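Local coordinates for ESSC (PDB 5FWH), which forms part of the bacterial Type VII secretion apparatus, its N-terminal forkhead-associated region probably mediating protein interactions of an FtsK/SpoIIIE-type ATPase, at residues Lys95-Val100 against Leu175-Ser180; Ala114-Thr119 against Val184-Thr189; Trp132-Asp137 against Val153-Gly158; Cys163-Phe168 against Thr179-Val184. One frame throughout, in Å; residues are numbered along the deposited sequence.

Contact 1: residues Lys95-Val100 against Leu175-Ser180; sequences KYVYYV and LLAVTS
Strands 95-99 and 175-180 run antiparallel, their local axes 4.6 Å apart at closest approach and 158° between N-to-C directions. Two hydrogen-bonded pairs hold the register. In the first, Tyr96 N donates to Val178 O at 3.1 Å and Val178 N returns a bond to Tyr96 O at 3.0 Å. In the second, Tyr98 N meets Leu176 O at 2.9 Å and Leu176 N meets Tyr98 O at 2.9 Å. The bond from Tyr98 N is almost straight at hydrogen (175°), although this donor sits above the plane of the Leu176 carbonyl.

Side chains then alternate between the two faces. On the face of Val97, Ala177 and Leu175, Val97 CG1 is anti to the backbone N (chi1 -179°) and crosses Leu175 obliquely, reaching its CD2 at 3.6 Å, while Val97 CG2 rests against the methyl of Ala177. Farther along this face, the aliphatic chain of Lys95 passes over the hydroxyl of Thr179, with CG 3.4 Å from OG1. On the face of Tyr96, Tyr98, Leu176 and Val178, Val178 CG2 lies in plane at the edge of the Tyr98 ring, 3.9 Å from CE2. The Tyr96 ring turns an edge to Val178 O, and its hydroxyl, a buried residue's polar end, is bonded to Glu183 OE1 and Val184 N.

Within this antiparallel sheet, strand 175-180 is flanked by 94-99 and 166-170, with Phe168 and Met166 packing on Val178. The other edge of 94-99 pairs with 189-190, next to which Val97 bonds to Thr191 through the backbone.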
loop_
_atom_site.group_PDB
_atom_site.type_symbol
_atom_site.label_atom_id
_atom_site.label_comp_id
_atom_site.label_asym_id
_atom_site.label_seq_id
_atom_site.Cartn_x
_atom_site.Cartn_y
_atom_site.Cartn_z
ATOM N N LYS A 95 6.889 -11.691 1.404
ATOM C CA LYS A 95 5.545 -12.235 1.484
ATOM C C LYS A 95 5.465 -13.303 2.561
ATOM O O LYS A 95 6.174 -14.323 2.518
ATOM C CB LYS A 95 5.127 -12.803 0.118
ATOM C CG LYS A 95 3.610 -12.869 -0.060
ATOM C CD LYS A 95 3.150 -13.195 -1.472
ATOM C CE LYS A 95 3.228 -14.681 -1.740
ATOM N NZ LYS A 95 2.323 -15.482 -0.870
ATOM N N TYR A 96 4.594 -13.058 3.532
ATOM C CA TYR A 96 4.385 -13.919 4.649
ATOM C C TYR A 96 2.994 -14.439 4.505
ATOM O O TYR A 96 2.129 -13.676 4.133
ATOM C CB TYR A 96 4.395 -13.079 5.913
ATOM C CG TYR A 96 5.670 -12.425 6.208
ATOM C CD1 TYR A 96 5.973 -11.215 5.657
ATOM C CD2 TYR A 96 6.595 -13.046 7.057
ATOM C CE1 TYR A 96 7.171 -10.628 5.905
ATOM C CE2 TYR A 96 7.788 -12.460 7.325
ATOM C CZ TYR A 96 8.070 -11.254 6.747
ATOM O OH TYR A 96 9.259 -10.666 7.016
ATOM N N VAL A 97 2.741 -15.665 4.889
ATOM C CA VAL A 97 1.372 -16.170 4.865
ATOM C C VAL A 97 1.110 -16.738 6.206
ATOM O O VAL A 97 1.881 -17.491 6.706
ATOM C CB VAL A 97 1.105 -17.218 3.765
ATOM C CG1 VAL A 97 -0.360 -17.671 3.785
ATOM C CG2 VAL A 97 1.442 -16.605 2.418
ATOM N N TYR A 98 0.023 -16.302 6.811
ATOM C CA TYR A 98 -0.388 -16.772 8.115
ATOM C C TYR A 98 -1.655 -17.573 8.041
ATOM O O TYR A 98 -2.610 -17.193 7.319
ATOM C CB TYR A 98 -0.623 -15.579 9.067
ATOM C CG TYR A 98 0.636 -14.706 9.167
ATOM C CD1 TYR A 98 1.789 -15.140 9.873
ATOM C CD2 TYR A 98 0.700 -13.508 8.494
ATOM C CE1 TYR A 98 2.934 -14.349 9.938
ATOM C CE2 TYR A 98 1.830 -12.710 8.576
ATOM C CZ TYR A 98 2.947 -13.161 9.275
ATOM O OH TYR A 98 4.017 -12.302 9.290
ATOM N N TYR A 99 -1.689 -18.607 8.867
ATOM C CA TYR A 99 -2.872 -19.429 9.088
ATOM C C TYR A 99 -3.667 -18.825 10.245
ATOM O O TYR A 99 -3.148 -18.675 11.336
ATOM C CB TYR A 99 -2.474 -20.903 9.341
ATOM C CG TYR A 99 -3.644 -21.740 9.697
ATOM C CD1 TYR A 99 -4.556 -22.073 8.731
ATOM C CD2 TYR A 99 -3.880 -22.137 10.999
ATOM C CE1 TYR A 99 -5.698 -22.800 9.032
ATOM C CE2 TYR A 99 -5.019 -22.881 11.326
ATOM C CZ TYR A 99 -5.915 -23.219 10.329
ATOM O OH TYR A 99 -7.041 -23.948 10.589
ATOM N N VAL A 100 -4.917 -18.443 9.977
ATOM C CA VAL A 100 -5.739 -17.754 10.947
ATOM C C VAL A 100 -7.116 -18.422 11.079
ATOM O O VAL A 100 -8.048 -17.803 11.561
ATOM C CB VAL A 100 -5.898 -16.250 10.614
ATOM C CG1 VAL A 100 -4.562 -15.520 10.703
ATOM C CG2 VAL A 100 -6.527 -16.044 9.233
ATOM N N LEU A 175 -6.404 -18.111 5.465
ATOM C CA LEU A 175 -5.036 -17.745 5.100
ATOM C C LEU A 175 -4.894 -16.291 4.659
ATOM O O LEU A 175 -5.463 -15.859 3.649
ATOM C CB LEU A 175 -4.500 -18.639 3.980
ATOM C CG LEU A 175 -4.168 -20.077 4.463
ATOM C CD1 LEU A 175 -4.870 -21.117 3.626
ATOM C CD2 LEU A 175 -2.675 -20.376 4.473
ATOM N N LEU A 176 -4.011 -15.588 5.365
ATOM C CA LEU A 176 -3.822 -14.156 5.196
ATOM C C LEU A 176 -2.403 -13.866 4.751
ATOM O O LEU A 176 -1.460 -14.223 5.468
ATOM C CB LEU A 176 -4.126 -13.466 6.514
ATOM C CG LEU A 176 -3.814 -11.989 6.534
ATOM C CD1 LEU A 176 -4.752 -11.284 5.560
ATOM C CD2 LEU A 176 -3.930 -11.500 7.957
ATOM N N ALA A 177 -2.258 -13.272 3.566
ATOM C CA ALA A 177 -0.961 -12.967 3.036
ATOM C C ALA A 177 -0.726 -11.510 3.213
ATOM O O ALA A 177 -1.622 -10.674 2.990
ATOM C CB ALA A 177 -0.815 -13.362 1.594
ATOM N N VAL A 178 0.444 -11.225 3.727
ATOM C CA VAL A 178 0.915 -9.879 3.971
ATOM C C VAL A 178 2.169 -9.564 3.190
ATOM O O VAL A 178 3.097 -10.324 3.304
ATOM C CB VAL A 178 1.235 -9.726 5.459
ATOM C CG1 VAL A 178 1.731 -8.296 5.745
ATOM C CG2 VAL A 178 -0.000 -10.120 6.232
ATOM N N THR A 179 2.216 -8.501 2.378
ATOM C CA THR A 179 3.451 -8.199 1.629
ATOM C C THR A 179 3.917 -6.850 2.086
ATOM O O THR A 179 3.098 -5.975 2.318
ATOM C CB THR A 179 3.252 -8.249 0.118
ATOM O OG1 THR A 179 2.749 -9.545 -0.166
ATOM C CG2 THR A 179 4.571 -8.062 -0.632
ATOM N N SER A 180 5.226 -6.716 2.213
ATOM C CA SER A 180 5.816 -5.608 2.911
ATOM C C SER A 180 7.228 -5.443 2.453
ATOM O O SER A 180 7.925 -6.408 2.227
ATOM C CB SER A 180 5.897 -5.909 4.391
ATOM O OG SER A 180 6.401 -4.805 5.090
#

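Contact 2: residues Ala114-Thr119 against Val184-Thr189; sequences ADIETT and VVSSLT
Asp115 O is the best-gripped acceptor here, taking two hydrogen bonds from the opposite segment. Ser186 OG donates to Asp115 O at 2.6 Å, within the carbonyl plane. The second donor, Ser187 N, lies 3.1 Å from Asp115 O and approaches from above that plane, 29° out of it. Two residues farther along, Glu117 N donates to Val185 O at 2.7 Å in an almost linear bond (179°).

Around this polar seam, Ile116 faces Ser186 across a non-hydrogen-bonded antiparallel pair and spreads its two branches apart. Its CG2 touches Val184 CG1 at 3.7 Å, and its CG1 crosses Leu188 obliquely, 3.9 Å from CD1. On the other face, Glu117 OE1 comes within 3.5 Å of Val185 CG1.

What positions the hydroxyl is its torsion and a second bond: Ser186 OG stands anti to the backbone N (chi1 -162°) and accepts from Leu188 N at 3.1 Å. It is thus donor and acceptor at once, fixing its rotation. Farther out, Asp115 is held by Leu107 N, bonded to OD2, while Phe168 and Tyr98 pack on Ile116 and Leu188 respectively.

The Ser186-Leu188 bond defines an ST turn at the end of the short, weakly bonded strand of about residues 185-186, an outermost strand of the mixed beta sheet of the forkhead-associated domain.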
loop_
_atom_site.group_PDB
_atom_site.type_symbol
_atom_site.label_atom_id
_atom_site.label_comp_id
_atom_site.label_asym_id
_atom_site.label_seq_id
_atom_site.Cartn_x
_atom_site.Cartn_y
_atom_site.Cartn_z
ATOM N N ALA A 114 -0.489 -6.309 19.431
ATOM C CA ALA A 114 -0.937 -6.468 18.040
ATOM C C ALA A 114 -0.575 -7.823 17.505
ATOM O O ALA A 114 0.531 -8.311 17.739
ATOM C CB ALA A 114 -0.311 -5.402 17.153
ATOM N N ASP A 115 -1.514 -8.457 16.820
ATOM C CA ASP A 115 -1.198 -9.710 16.077
ATOM C C ASP A 115 -0.185 -9.476 14.928
ATOM O O ASP A 115 0.621 -10.349 14.581
ATOM C CB ASP A 115 -2.492 -10.326 15.539
ATOM C CG ASP A 115 -3.508 -10.626 16.652
ATOM O OD1 ASP A 115 -3.339 -11.700 17.279
ATOM O OD2 ASP A 115 -4.455 -9.808 16.904
ATOM N N ILE A 116 -0.280 -8.323 14.271
ATOM C CA ILE A 116 0.698 -7.906 13.285
ATOM C C ILE A 116 1.133 -6.528 13.680
ATOM O O ILE A 116 0.313 -5.629 13.714
ATOM C CB ILE A 116 0.149 -7.863 11.854
ATOM C CG1 ILE A 116 -0.386 -9.254 11.434
ATOM C CG2 ILE A 116 1.220 -7.368 10.878
ATOM C CD1 ILE A 116 -0.979 -9.218 10.039
ATOM N N GLU A 117 2.441 -6.377 13.923
ATOM C CA GLU A 117 3.001 -5.101 14.425
ATOM C C GLU A 117 3.565 -4.226 13.318
ATOM O O GLU A 117 4.445 -4.661 12.549
ATOM C CB GLU A 117 4.071 -5.340 15.473
ATOM C CG GLU A 117 3.490 -5.682 16.844
ATOM C CD GLU A 117 4.567 -5.846 17.915
ATOM O OE1 GLU A 117 5.123 -6.972 18.008
ATOM O OE2 GLU A 117 4.832 -4.849 18.668
ATOM N N THR A 118 3.066 -2.989 13.263
ATOM C CA THR A 118 3.461 -2.046 12.247
ATOM C C THR A 118 3.142 -0.618 12.700
ATOM O O THR A 118 2.128 -0.360 13.369
ATOM C CB THR A 118 2.769 -2.334 10.883
ATOM O OG1 THR A 118 2.910 -1.223 10.002
ATOM C CG2 THR A 118 1.230 -2.632 11.035
ATOM N N THR A 119 4.021 0.292 12.303
ATOM C CA THR A 119 3.783 1.714 12.431
ATOM C C THR A 119 3.142 2.238 11.153
ATOM O O THR A 119 2.975 3.421 11.033
ATOM C CB THR A 119 5.100 2.490 12.664
ATOM O OG1 THR A 119 5.889 2.503 11.465
ATOM C CG2 THR A 119 5.904 1.879 13.787
ATOM N N VAL A 184 7.891 -8.431 8.670
ATOM C CA VAL A 184 6.677 -8.255 9.410
ATOM C C VAL A 184 6.876 -8.948 10.747
ATOM O O VAL A 184 7.416 -10.033 10.794
ATOM C CB VAL A 184 5.540 -8.936 8.661
ATOM C CG1 VAL A 184 4.279 -8.921 9.478
ATOM C CG2 VAL A 184 5.324 -8.185 7.359
ATOM N N VAL A 185 6.382 -8.330 11.803
ATOM C CA VAL A 185 6.422 -8.889 13.130
ATOM C C VAL A 185 5.033 -9.302 13.497
ATOM O O VAL A 185 4.103 -8.480 13.458
ATOM C CB VAL A 185 6.928 -7.857 14.127
ATOM C CG1 VAL A 185 7.040 -8.475 15.538
ATOM C CG2 VAL A 185 8.279 -7.327 13.647
ATOM N N SER A 186 4.902 -10.600 13.788
ATOM C CA SER A 186 3.615 -11.213 14.012
ATOM C C SER A 186 3.629 -12.268 15.089
ATOM O O SER A 186 4.512 -13.085 15.153
ATOM C CB SER A 186 3.067 -11.859 12.702
ATOM O OG SER A 186 1.645 -12.073 12.850
ATOM N N SER A 187 2.573 -12.310 15.873
ATOM C CA SER A 187 2.343 -13.452 16.762
ATOM C C SER A 187 1.496 -14.529 16.103
ATOM O O SER A 187 1.098 -15.438 16.773
ATOM C CB SER A 187 1.668 -12.956 18.027
ATOM O OG SER A 187 0.422 -12.433 17.701
ATOM N N LEU A 188 1.200 -14.427 14.808
ATOM C CA LEU A 188 0.332 -15.408 14.132
ATOM C C LEU A 188 1.126 -16.632 13.698
ATOM O O LEU A 188 2.327 -16.570 13.614
ATOM C CB LEU A 188 -0.348 -14.790 12.910
ATOM C CG LEU A 188 -1.365 -13.670 13.233
ATOM C CD1 LEU A 188 -1.675 -12.839 12.010
ATOM C CD2 LEU A 188 -2.641 -14.215 13.823
ATOM N N THR A 189 0.425 -17.714 13.367
ATOM C CA THR A 189 1.030 -18.936 12.774
ATOM C C THR A 189 1.496 -18.834 11.321
ATOM O O THR A 189 0.676 -18.895 10.391
ATOM C CB THR A 189 0.024 -20.117 12.703
ATOM O OG1 THR A 189 -0.738 -20.223 13.893
ATOM C CG2 THR A 189 0.755 -21.461 12.417
#

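Contact 3: residues Trp132-Asp137 against Val153-Gly158; sequences WVVIPD and VSLRNG
The Trp132 indole is stacked with Phe170, and Leu125 and Lys127 of strand 123-128 also touch the side chain. Its pyrrole nitrogen NE1 is satisfied by Glu173 O. With CG anti to the carbonyl carbon (chi1 -71°), the ring is carried away from segment 153-158, and only CB approaches it, 4.2 Å from Leu155 CD1.

The flat groups that join the segments are peptide carbonyls. Leu155 N donates to Trp132 O at 2.9 Å, straight at hydrogen (174°) and nearly along the C=O axis. Val134 N and Val153 O, 2.9 Å apart, bond in the carbonyl plane, and Val153 N to Val134 O closes the hydrogen-bonded pair at 3.1 Å. Val133 and Ser154 form the non-hydrogen-bonded antiparallel pair between these bonds. Where the direct pairing ends, a water takes over: it accepts from Trp132 N at 2.8 Å and donates to Leu155 O at 3.0 Å.

Apolar packing sits on the Val134 side. Val134 CG1 occupies the crowded position between backbone N and carbonyl carbon (chi1 57°), which sets it against Leu155 CD2 at 3.6 Å, the two side chains crossing at about a right angle. Val134 CG1 also lies 3.3 Å from Val153 O. Leu144 of strand 143-144 touches both Val153 and Leu155 and extends this apolar patch.

Three direct backbone bonds and one water bridge therefore attach residues 153-155 to strand 131-136 at the edge of the mixed sheet. The register rests on main-chain bonds, with the water standing in where direct pairing stops, and Leu155, Val134 and Val153 add apolar contacts.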
loop_
_atom_site.group_PDB
_atom_site.type_symbol
_atom_site.label_atom_id
_atom_site.label_comp_id
_atom_site.label_asym_id
_atom_site.label_seq_id
_atom_site.Cartn_x
_atom_site.Cartn_y
_atom_site.Cartn_z
ATOM N N TRP A 132 -14.698 -12.436 6.996
ATOM C CA TRP A 132 -13.889 -11.389 7.617
ATOM C C TRP A 132 -14.448 -10.014 7.356
ATOM O O TRP A 132 -14.839 -9.697 6.236
ATOM C CB TRP A 132 -12.439 -11.490 7.149
ATOM C CG TRP A 132 -11.770 -12.651 7.715
ATOM C CD1 TRP A 132 -11.499 -13.853 7.073
ATOM C CD2 TRP A 132 -11.243 -12.771 9.014
ATOM N NE1 TRP A 132 -10.834 -14.699 7.924
ATOM C CE2 TRP A 132 -10.654 -14.071 9.114
ATOM C CE3 TRP A 132 -11.198 -11.920 10.111
ATOM C CZ2 TRP A 132 -10.073 -14.545 10.274
ATOM C CZ3 TRP A 132 -10.600 -12.382 11.283
ATOM C CH2 TRP A 132 -10.055 -13.696 11.361
ATOM N N VAL A 133 -14.502 -9.201 8.398
ATOM C CA VAL A 133 -14.800 -7.772 8.298
ATOM C C VAL A 133 -13.545 -6.942 8.633
ATOM O O VAL A 133 -12.824 -7.237 9.570
ATOM C CB VAL A 133 -15.910 -7.418 9.293
ATOM C CG1 VAL A 133 -16.200 -5.923 9.309
ATOM C CG2 VAL A 133 -17.163 -8.165 8.899
ATOM N N VAL A 134 -13.288 -5.919 7.840
ATOM C CA VAL A 134 -12.274 -4.929 8.156
ATOM C C VAL A 134 -12.906 -3.733 8.875
ATOM O O VAL A 134 -13.861 -3.149 8.356
ATOM C CB VAL A 134 -11.474 -4.465 6.923
ATOM C CG1 VAL A 134 -12.346 -3.894 5.820
ATOM C CG2 VAL A 134 -10.413 -3.454 7.363
ATOM N N ILE A 135 -12.342 -3.346 10.014
ATOM C CA ILE A 135 -12.803 -2.176 10.782
ATOM C C ILE A 135 -11.622 -1.226 10.831
ATOM O O ILE A 135 -10.655 -1.496 11.520
ATOM C CB ILE A 135 -13.239 -2.553 12.220
ATOM C CG1 ILE A 135 -14.413 -3.587 12.198
ATOM C CG2 ILE A 135 -13.632 -1.305 13.059
ATOM C CD1 ILE A 135 -13.989 -5.024 12.351
ATOM N N PRO A 136 -11.674 -0.134 10.080
ATOM C CA PRO A 136 -10.528 0.784 10.119
ATOM C C PRO A 136 -10.574 1.735 11.315
ATOM O O PRO A 136 -11.590 1.833 12.035
ATOM C CB PRO A 136 -10.668 1.583 8.815
ATOM C CG PRO A 136 -12.137 1.540 8.533
ATOM C CD PRO A 136 -12.651 0.234 9.046
ATOM N N ASP A 137 -9.469 2.430 11.517
ATOM C CA ASP A 137 -9.384 3.413 12.572
ATOM C C ASP A 137 -9.395 4.820 11.969
ATOM O O ASP A 137 -8.984 5.041 10.828
ATOM C CB ASP A 137 -8.177 3.136 13.477
ATOM C CG ASP A 137 -8.535 3.211 14.961
ATOM O OD1 ASP A 137 -9.369 4.069 15.325
ATOM O OD2 ASP A 137 -8.016 2.405 15.765
ATOM N N VAL A 153 -16.373 -2.881 6.643
ATOM C CA VAL A 153 -16.722 -3.499 5.352
ATOM C C VAL A 153 -16.394 -5.016 5.388
ATOM O O VAL A 153 -15.289 -5.447 5.811
ATOM C CB VAL A 153 -15.915 -2.892 4.174
ATOM C CG1 VAL A 153 -16.351 -3.480 2.827
ATOM C CG2 VAL A 153 -16.041 -1.378 4.164
ATOM N N SER A 154 -17.356 -5.819 4.939
ATOM C CA SER A 154 -17.200 -7.238 4.898
ATOM C C SER A 154 -16.479 -7.585 3.602
ATOM O O SER A 154 -16.829 -7.087 2.551
ATOM C CB SER A 154 -18.552 -7.960 5.022
ATOM O OG SER A 154 -18.281 -9.226 5.607
ATOM N N LEU A 155 -15.429 -8.387 3.730
ATOM C CA LEU A 155 -14.473 -8.669 2.692
ATOM C C LEU A 155 -14.834 -9.915 1.914
ATOM O O LEU A 155 -15.357 -10.840 2.491
ATOM C CB LEU A 155 -13.087 -8.944 3.336
ATOM C CG LEU A 155 -12.404 -7.888 4.240
ATOM C CD1 LEU A 155 -11.042 -8.373 4.711
ATOM C CD2 LEU A 155 -12.236 -6.627 3.428
ATOM N N ARG A 156 -14.443 -9.971 0.641
ATOM C CA ARG A 156 -14.546 -11.180 -0.212
ATOM C C ARG A 156 -13.138 -11.583 -0.579
ATOM O O ARG A 156 -12.267 -10.746 -0.504
ATOM C CB ARG A 156 -15.332 -10.869 -1.487
ATOM C CG ARG A 156 -16.450 -9.840 -1.340
ATOM C CD ARG A 156 -17.342 -9.702 -2.591
ATOM N NE ARG A 156 -16.618 -9.603 -3.887
ATOM C CZ ARG A 156 -16.696 -8.612 -4.813
ATOM N NH1 ARG A 156 -17.472 -7.526 -4.680
ATOM N NH2 ARG A 156 -15.970 -8.715 -5.924
ATOM N N ASN A 157 -12.890 -12.824 -1.012
ATOM C CA ASN A 157 -11.494 -13.287 -1.371
ATOM C C ASN A 157 -10.913 -12.461 -2.516
ATOM O O ASN A 157 -11.600 -12.158 -3.492
ATOM C CB ASN A 157 -11.427 -14.787 -1.799
ATOM C CG ASN A 157 -11.347 -15.777 -0.619
ATOM O OD1 ASN A 157 -10.337 -15.845 0.124
ATOM N ND2 ASN A 157 -12.398 -16.605 -0.478
ATOM N N GLY A 158 -9.645 -12.060 -2.373
ATOM C CA GLY A 158 -9.024 -11.163 -3.350
ATOM C C GLY A 158 -9.519 -9.708 -3.343
ATOM O O GLY A 158 -9.160 -8.929 -4.244
HETATM O O HOH W 1 -14.204 -12.942 4.331
#

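Contact 4: residues Cys163-Phe168 against Thr179-Val184; sequences CPYMQF and TSSEEV
Gln167 and Thr179 satisfy one another's main chains: Gln167 N donates to Thr179 O at 2.8 Å, and Thr179 N donates to Gln167 O at 2.7 Å. Both donors lie in the carbonyl planes, and the two bonds make this a hydrogen-bonded antiparallel pair. Two waters extend this pairing to the side chains. One donates to Gln167 OE1 at 2.8 Å and also weakly to Thr179 O; the other lies 2.7 Å from Thr179 OG1 and donates weakly to Gln167 O. Gln167 OE1 has a further partner in Gln3 NE2.

At the end of the strand, buried Ser180 turns OG anti to its backbone N (chi1 -177°) and donates to Glu182 O at 2.9 Å, in the carbonyl plane and on a lone pair, a bond that ties down the bend after residue 180. The carboxylate of Glu182 is met by Arg72 in a salt bridge through OE2.

Beside this bend, Cys163-Met166 forms a type II turn in which Tyr165 takes a positive phi (77°). Pro164 CB covers one face of the Tyr165 ring near its rim, and Tyr165 CB stands 3.6 Å from Ser181 OG. The sheet face away from Gln167 carries Met166, a selenomethionine, whose CG packs 3.8 Å from Ser180 OG and whose chain bends at chi3 (97°) so that CE reaches Val184 CG2 at 4.0 Å, with Val178 and Thr118 as further neighbours.

The hairpin of strands 166-170 and 175-180 is thus hydrated around Gln167 and Thr179, while beside Met166 the buried hydroxyl of Ser180 is satisfied by Glu182 O. Gln167 in the hairpin and Glu182 just after it reach Gln3 and Arg72 of the N-terminal half.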
loop_
_atom_site.group_PDB
_atom_site.type_symbol
_atom_site.label_atom_id
_atom_site.label_comp_id
_atom_site.label_asym_id
_atom_site.label_seq_id
_atom_site.Cartn_x
_atom_site.Cartn_y
_atom_site.Cartn_z
ATOM N N CYS A 163 -2.107 -0.042 2.625
ATOM C CA CYS A 163 -1.661 1.265 3.128
ATOM C C CYS A 163 -0.203 1.496 2.597
ATOM O O CYS A 163 0.439 0.548 2.230
ATOM C CB CYS A 163 -1.664 1.213 4.662
ATOM S SG CYS A 163 -0.841 -0.266 5.246
ATOM N N PRO A 164 0.340 2.720 2.632
ATOM C CA PRO A 164 1.781 2.864 2.297
ATOM C C PRO A 164 2.686 1.799 2.850
ATOM O O PRO A 164 2.769 1.521 4.079
ATOM C CB PRO A 164 2.133 4.253 2.826
ATOM C CG PRO A 164 0.892 4.973 2.450
ATOM C CD PRO A 164 -0.260 4.049 2.804
ATOM N N TYR A 165 3.297 1.163 1.856
ATOM C CA TYR A 165 4.299 0.080 1.969
ATOM C C TYR A 165 3.788 -1.327 2.308
ATOM O O TYR A 165 4.576 -2.230 2.382
ATOM C CB TYR A 165 5.468 0.491 2.859
ATOM C CG TYR A 165 5.899 1.921 2.747
ATOM C CD1 TYR A 165 6.368 2.412 1.578
ATOM C CD2 TYR A 165 5.786 2.786 3.833
ATOM C CE1 TYR A 165 6.735 3.734 1.466
ATOM C CE2 TYR A 165 6.151 4.110 3.743
ATOM C CZ TYR A 165 6.620 4.577 2.549
ATOM O OH TYR A 165 6.959 5.877 2.407
HETATM N N MSE A 166 2.498 -1.568 2.495
HETATM C CA MSE A 166 2.064 -2.948 2.825
HETATM C C MSE A 166 0.824 -3.414 2.044
HETATM O O MSE A 166 0.052 -2.600 1.640
HETATM C CB MSE A 166 1.827 -2.890 4.330
HETATM C CG MSE A 166 3.091 -2.881 5.274
HETATM SE SE MSE A 166 2.343 -3.230 7.078
HETATM C CE MSE A 166 2.679 -5.159 7.116
ATOM N N GLN A 167 0.621 -4.711 1.867
ATOM C CA GLN A 167 -0.635 -5.268 1.328
ATOM C C GLN A 167 -1.058 -6.478 2.076
ATOM O O GLN A 167 -0.201 -7.263 2.490
ATOM C CB GLN A 167 -0.446 -5.743 -0.061
ATOM C CG GLN A 167 -0.033 -4.673 -1.002
ATOM C CD GLN A 167 0.516 -5.320 -2.246
ATOM O OE1 GLN A 167 1.700 -5.106 -2.618
ATOM N NE2 GLN A 167 -0.329 -6.197 -2.861
ATOM N N PHE A 168 -2.378 -6.614 2.272
ATOM C CA PHE A 168 -3.012 -7.715 2.999
ATOM C C PHE A 168 -4.050 -8.329 2.104
ATOM O O PHE A 168 -4.897 -7.593 1.574
ATOM C CB PHE A 168 -3.709 -7.237 4.251
ATOM C CG PHE A 168 -2.820 -6.440 5.186
ATOM C CD1 PHE A 168 -2.572 -5.109 4.937
ATOM C CD2 PHE A 168 -2.303 -7.016 6.311
ATOM C CE1 PHE A 168 -1.796 -4.337 5.788
ATOM C CE2 PHE A 168 -1.459 -6.294 7.139
ATOM C CZ PHE A 168 -1.225 -4.949 6.872
ATOM N N THR A 179 2.216 -8.501 2.378
ATOM C CA THR A 179 3.451 -8.199 1.629
ATOM C C THR A 179 3.917 -6.850 2.086
ATOM O O THR A 179 3.098 -5.975 2.318
ATOM C CB THR A 179 3.252 -8.249 0.118
ATOM O OG1 THR A 179 2.749 -9.545 -0.166
ATOM C CG2 THR A 179 4.571 -8.062 -0.632
ATOM N N SER A 180 5.226 -6.716 2.213
ATOM C CA SER A 180 5.816 -5.608 2.911
ATOM C C SER A 180 7.228 -5.443 2.453
ATOM O O SER A 180 7.925 -6.408 2.227
ATOM C CB SER A 180 5.897 -5.909 4.391
ATOM O OG SER A 180 6.401 -4.805 5.090
ATOM N N SER A 181 7.671 -4.205 2.422
ATOM C CA SER A 181 9.078 -3.908 2.227
ATOM C C SER A 181 9.917 -4.125 3.469
ATOM O O SER A 181 11.099 -4.118 3.342
ATOM C CB SER A 181 9.298 -2.496 1.635
ATOM O OG SER A 181 8.193 -1.631 1.870
ATOM N N GLU A 182 9.339 -4.338 4.645
ATOM C CA GLU A 182 10.139 -4.696 5.827
ATOM C C GLU A 182 9.715 -6.067 6.280
ATOM O O GLU A 182 8.620 -6.514 5.904
ATOM C CB GLU A 182 9.879 -3.742 6.970
ATOM C CG GLU A 182 9.541 -2.329 6.552
ATOM C CD GLU A 182 9.580 -1.338 7.711
ATOM O OE1 GLU A 182 9.708 -1.766 8.886
ATOM O OE2 GLU A 182 9.488 -0.111 7.445
ATOM N N GLU A 183 10.550 -6.723 7.100
ATOM C CA GLU A 183 10.113 -7.915 7.820
ATOM C C GLU A 183 8.871 -7.547 8.711
ATOM O O GLU A 183 8.775 -6.460 9.353
ATOM C CB GLU A 183 11.240 -8.611 8.643
ATOM C CG GLU A 183 12.248 -9.481 7.860
ATOM C CD GLU A 183 12.229 -10.985 8.215
ATOM O OE1 GLU A 183 11.215 -11.684 7.970
ATOM O OE2 GLU A 183 13.239 -11.505 8.740
ATOM N N VAL A 184 7.891 -8.431 8.670
ATOM C CA VAL A 184 6.677 -8.255 9.410
ATOM C C VAL A 184 6.876 -8.948 10.747
ATOM O O VAL A 184 7.416 -10.033 10.794
ATOM C CB VAL A 184 5.540 -8.936 8.661
ATOM C CG1 VAL A 184 4.279 -8.921 9.478
ATOM C CG2 VAL A 184 5.324 -8.185 7.359
HETATM O O HOH W 2 3.565 -4.398 -0.624
HETATM O O HOH W 3 0.051 -9.746 0.208
#

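Overall arrangement
Contacts 1, 2 and 4 cluster, with centres 10 to 11 Å apart, whereas contact 3 lies about 15 to 18 Å from each. Contacts 1 and 4 share Thr179 and Ser180 and sit on opposite edges of strand 175-180 in one antiparallel sheet. Contacts 2 and 3 close the two ends of the mixed sheet that also holds strands 123-128 and 105-109. Val184, common to contacts 2 and 4, marks the passage between sheets. Along the chain the segments of contacts 1 and 2 alternate, contact 3 falls between their halves, and contact 4 opens after contact 3 has closed. The C-terminal segments thus complete the sandwich of the chain's second half, consistent with a forkhead-associated fold.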